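Local coordinates for protein cryptic loci regulator 2 (Schizosaccharomyces pombe 972h-, PDB 5IKJ) that promotes heterochromatic transcriptional silencing as part of the SHREC repressor complex, acting upstream of histone deacetylases, and is required for proper nucleosome positioning, at residues C17-D21 / H189-I194. Residues are numbered along the deposited sequence.
With ZN (zinc ion), chain C.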
ATOM      1  N   CYS A  17      18.469  19.457   2.657  1.00 60.68           N
ATOM      2  CA  CYS A  17      17.310  19.632   3.521  1.00 50.62           C
ATOM      3  C   CYS A  17      16.786  21.058   3.414  1.00 60.73           C
ATOM      4  O   CYS A  17      17.557  22.019   3.494  1.00 68.95           O
ATOM      5  CB  CYS A  17      17.669  19.315   4.972  1.00 50.84           C
ATOM      6  SG  CYS A  17      17.917  17.565   5.306  1.00 64.88           S
ATOM      7  N   VAL A  18      15.471  21.192   3.237  1.00 59.98           N
ATOM      8  CA  VAL A  18      14.863  22.516   3.155  1.00 50.56           C
ATOM      9  C   VAL A  18      14.927  23.219   4.506  1.00 55.08           C
ATOM     10  O   VAL A  18      15.186  24.426   4.580  1.00 63.81           O
ATOM     11  CB  VAL A  18      13.417  22.401   2.638  1.00 63.49           C
ATOM     12  CG1 VAL A  18      12.664  23.717   2.815  1.00 68.37           C
ATOM     13  CG2 VAL A  18      13.416  21.989   1.173  1.00 57.80           C
ATOM     14  N   TRP A  19      14.686  22.486   5.592  1.00 53.36           N
ATOM     15  CA  TRP A  19      14.695  23.062   6.927  1.00 56.45           C
ATOM     16  C   TRP A  19      15.374  22.095   7.889  1.00 54.90           C
ATOM     17  O   TRP A  19      15.531  20.906   7.601  1.00 58.24           O
ATOM     18  CB  TRP A  19      13.274  23.386   7.412  1.00 50.52           C
ATOM     19  CG  TRP A  19      12.587  22.241   8.088  1.00 56.41           C
ATOM     20  CD1 TRP A  19      12.001  21.164   7.488  1.00 56.07           C
ATOM     21  CD2 TRP A  19      12.404  22.064   9.498  1.00 48.62           C
ATOM     22  NE1 TRP A  19      11.469  20.325   8.439  1.00 59.07           N
ATOM     23  CE2 TRP A  19      11.703  20.856   9.680  1.00 52.02           C
ATOM     24  CE3 TRP A  19      12.768  22.809  10.623  1.00 51.65           C
ATOM     25  CZ2 TRP A  19      11.359  20.376  10.943  1.00 56.78           C
ATOM     26  CZ3 TRP A  19      12.425  22.331  11.875  1.00 49.79           C
ATOM     27  CH2 TRP A  19      11.729  21.127  12.024  1.00 50.42           C
ATOM     28  N   SER A  20      15.771  22.624   9.045  1.00 47.62           N
ATOM     29  CA  SER A  20      16.496  21.845  10.037  1.00 58.42           C
ATOM     30  C   SER A  20      16.176  22.367  11.429  1.00 52.82           C
ATOM     31  O   SER A  20      16.118  23.578  11.650  1.00 48.12           O
ATOM     32  CB  SER A  20      18.010  21.904   9.794  1.00 69.63           C
ATOM     33  OG  SER A  20      18.725  21.486  10.944  1.00 55.31           O
ATOM     34  N   ASP A  21      15.970  21.439  12.364  1.00 48.67           N
ATOM     35  CA  ASP A  21      15.793  21.766  13.771  1.00 48.23           C
ATOM     36  C   ASP A  21      17.110  21.771  14.536  1.00 52.39           C
ATOM     37  O   ASP A  21      17.101  21.913  15.764  1.00 54.87           O
ATOM     38  CB  ASP A  21      14.825  20.772  14.421  1.00 50.88           C
ATOM     39  CG  ASP A  21      15.408  19.375  14.526  1.00 63.00           C
ATOM     40  OD1 ASP A  21      16.293  19.033  13.712  1.00 58.98           O
ATOM     41  OD2 ASP A  21      14.983  18.617  15.422  1.00 54.47           O
ATOM     42  N   HIS A 189      15.149  10.475  12.121  1.00 47.02           N
ATOM     43  CA  HIS A 189      14.970  11.913  12.286  1.00 50.23           C
ATOM     44  C   HIS A 189      15.174  12.644  10.965  1.00 59.02           C
ATOM     45  O   HIS A 189      14.428  13.577  10.645  1.00 54.85           O
ATOM     46  CB  HIS A 189      15.931  12.446  13.346  1.00 52.32           C
ATOM     47  CG  HIS A 189      15.584  13.817  13.836  1.00 53.41           C
ATOM     48  ND1 HIS A 189      14.545  14.051  14.711  1.00 55.20           N
ATOM     49  CD2 HIS A 189      16.132  15.026  13.570  1.00 57.82           C
ATOM     50  CE1 HIS A 189      14.470  15.345  14.966  1.00 58.48           C
ATOM     51  NE2 HIS A 189      15.421  15.959  14.285  1.00 61.39           N
ATOM     52  N   LEU A 190      16.181  12.238  10.188  1.00 57.10           N
ATOM     53  CA  LEU A 190      16.375  12.824   8.866  1.00 56.37           C
ATOM     54  C   LEU A 190      15.120  12.681   8.018  1.00 50.30           C
ATOM     55  O   LEU A 190      14.701  13.630   7.344  1.00 52.30           O
ATOM     56  CB  LEU A 190      17.563  12.162   8.166  1.00 55.02           C
ATOM     57  CG  LEU A 190      17.853  12.649   6.743  1.00 55.98           C
ATOM     58  CD1 LEU A 190      18.219  14.124   6.739  1.00 59.37           C
ATOM     59  CD2 LEU A 190      18.952  11.821   6.094  1.00 60.26           C
ATOM     60  N   TYR A 191      14.511  11.494   8.032  1.00 51.17           N
ATOM     61  CA  TYR A 191      13.316  11.255   7.234  1.00 54.03           C
ATOM     62  C   TYR A 191      12.150  12.113   7.714  1.00 55.97           C
ATOM     63  O   TYR A 191      11.331  12.565   6.908  1.00 52.53           O
ATOM     64  CB  TYR A 191      12.961   9.771   7.286  1.00 49.21           C
ATOM     65  CG  TYR A 191      11.692   9.402   6.558  1.00 62.47           C
ATOM     66  CD1 TYR A 191      11.679   9.251   5.178  1.00 67.08           C
ATOM     67  CD2 TYR A 191      10.512   9.186   7.254  1.00 61.25           C
ATOM     68  CE1 TYR A 191      10.520   8.906   4.511  1.00 65.11           C
ATOM     69  CE2 TYR A 191       9.351   8.839   6.597  1.00 63.96           C
ATOM     70  CZ  TYR A 191       9.360   8.701   5.226  1.00 68.70           C
ATOM     71  OH  TYR A 191       8.202   8.357   4.568  1.00 84.60           O
ATOM     72  N   TRP A 192      12.063  12.350   9.025  1.00 50.91           N
ATOM     73  CA  TRP A 192      11.026  13.229   9.555  1.00 44.67           C
ATOM     74  C   TRP A 192      11.247  14.671   9.117  1.00 58.83           C
ATOM     75  O   TRP A 192      10.284  15.402   8.860  1.00 57.44           O
ATOM     76  CB  TRP A 192      10.995  13.131  11.079  1.00 46.44           C
ATOM     77  CG  TRP A 192      10.098  14.132  11.736  1.00 59.15           C
ATOM     78  CD1 TRP A 192       8.745  14.048  11.883  1.00 53.33           C
ATOM     79  CD2 TRP A 192      10.492  15.368  12.346  1.00 56.17           C
ATOM     80  NE1 TRP A 192       8.270  15.156  12.542  1.00 58.99           N
ATOM     81  CE2 TRP A 192       9.323  15.981  12.837  1.00 57.51           C
ATOM     82  CE3 TRP A 192      11.719  16.016  12.522  1.00 54.95           C
ATOM     83  CZ2 TRP A 192       9.343  17.211  13.492  1.00 52.25           C
ATOM     84  CZ3 TRP A 192      11.737  17.237  13.171  1.00 54.22           C
ATOM     85  CH2 TRP A 192      10.557  17.822  13.649  1.00 55.38           C
ATOM     86  N   LEU A 193      12.509  15.100   9.026  1.00 49.23           N
ATOM     87  CA  LEU A 193      12.798  16.481   8.655  1.00 52.04           C
ATOM     88  C   LEU A 193      12.317  16.793   7.245  1.00 48.34           C
ATOM     89  O   LEU A 193      11.847  17.903   6.975  1.00 52.70           O
ATOM     90  CB  LEU A 193      14.297  16.755   8.775  1.00 51.57           C
ATOM     91  CG  LEU A 193      14.838  17.035  10.179  1.00 58.22           C
ATOM     92  CD1 LEU A 193      16.357  17.099  10.149  1.00 53.86           C
ATOM     93  CD2 LEU A 193      14.260  18.329  10.739  1.00 51.99           C
ATOM     94  N   ILE A 194      12.423  15.828   6.331  1.00 48.07           N
ATOM     95  CA  ILE A 194      12.040  16.073   4.945  1.00 52.04           C
ATOM     96  C   ILE A 194      10.597  15.683   4.645  1.00 59.11           C
ATOM     97  O   ILE A 194      10.058  16.103   3.610  1.00 58.72           O
ATOM     98  CB  ILE A 194      12.976  15.334   3.974  1.00 62.49           C
ATOM     99  CG1 ILE A 194      12.863  13.827   4.160  1.00 62.73           C
ATOM    100  CG2 ILE A 194      14.418  15.784   4.162  1.00 56.19           C
ATOM    101  CD1 ILE A 194      11.949  13.163   3.175  1.00 66.25           C
TER
HETATM  102 ZN    ZN C 601      13.309  12.586  15.575  1.00 47.72          ZN
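A zinc site of three cysteines and one histidine lies at one end of this contact, where the end of strand 14-17 and the loop after it pack along helix 183-195. His189 binds the zinc ion through ND1 at 2.1 Å, and Cys204, Cys206 and Cys209 complete the site. With ND1 on the metal, the other ring nitrogen is left to act as a donor: His189 NE2 gives a hydrogen bond to Asp21 OD2 (2.9 Å) and a weak one to Asp21 OD1 (3.2 Å), a His-carboxylate interaction that places Asp21 in the second shell of the zinc site. Asp21 OD1 is also hydrogen-bonded to the hydroxyl of Tyr151, so the carboxylate links the metal ligand to a further part of the chain.

One turn along the helix, Leu193 reaches across to the loop. Its CD2 sits over one face of the Trp19 six-membered ring, 3.9 Å from the centroid, in a CH-pi contact, while Trp192 CH2 meets the edge of that indole at Trp19 CZ2, 3.8 Å away. Cys17 points toward the helix, with SG 3.7 Å from Leu190 CD1 and 4.1 Å from Ile194 CG2. The Clr1 chain shares backbone hydrogen bonds with Val18 and Ile194, and one of its polar side chains makes a weak one to Leu193 O. Near the helix end, Trp19 NE1 makes a weak hydrogen bond of 2.9 Å to the same Leu193 O.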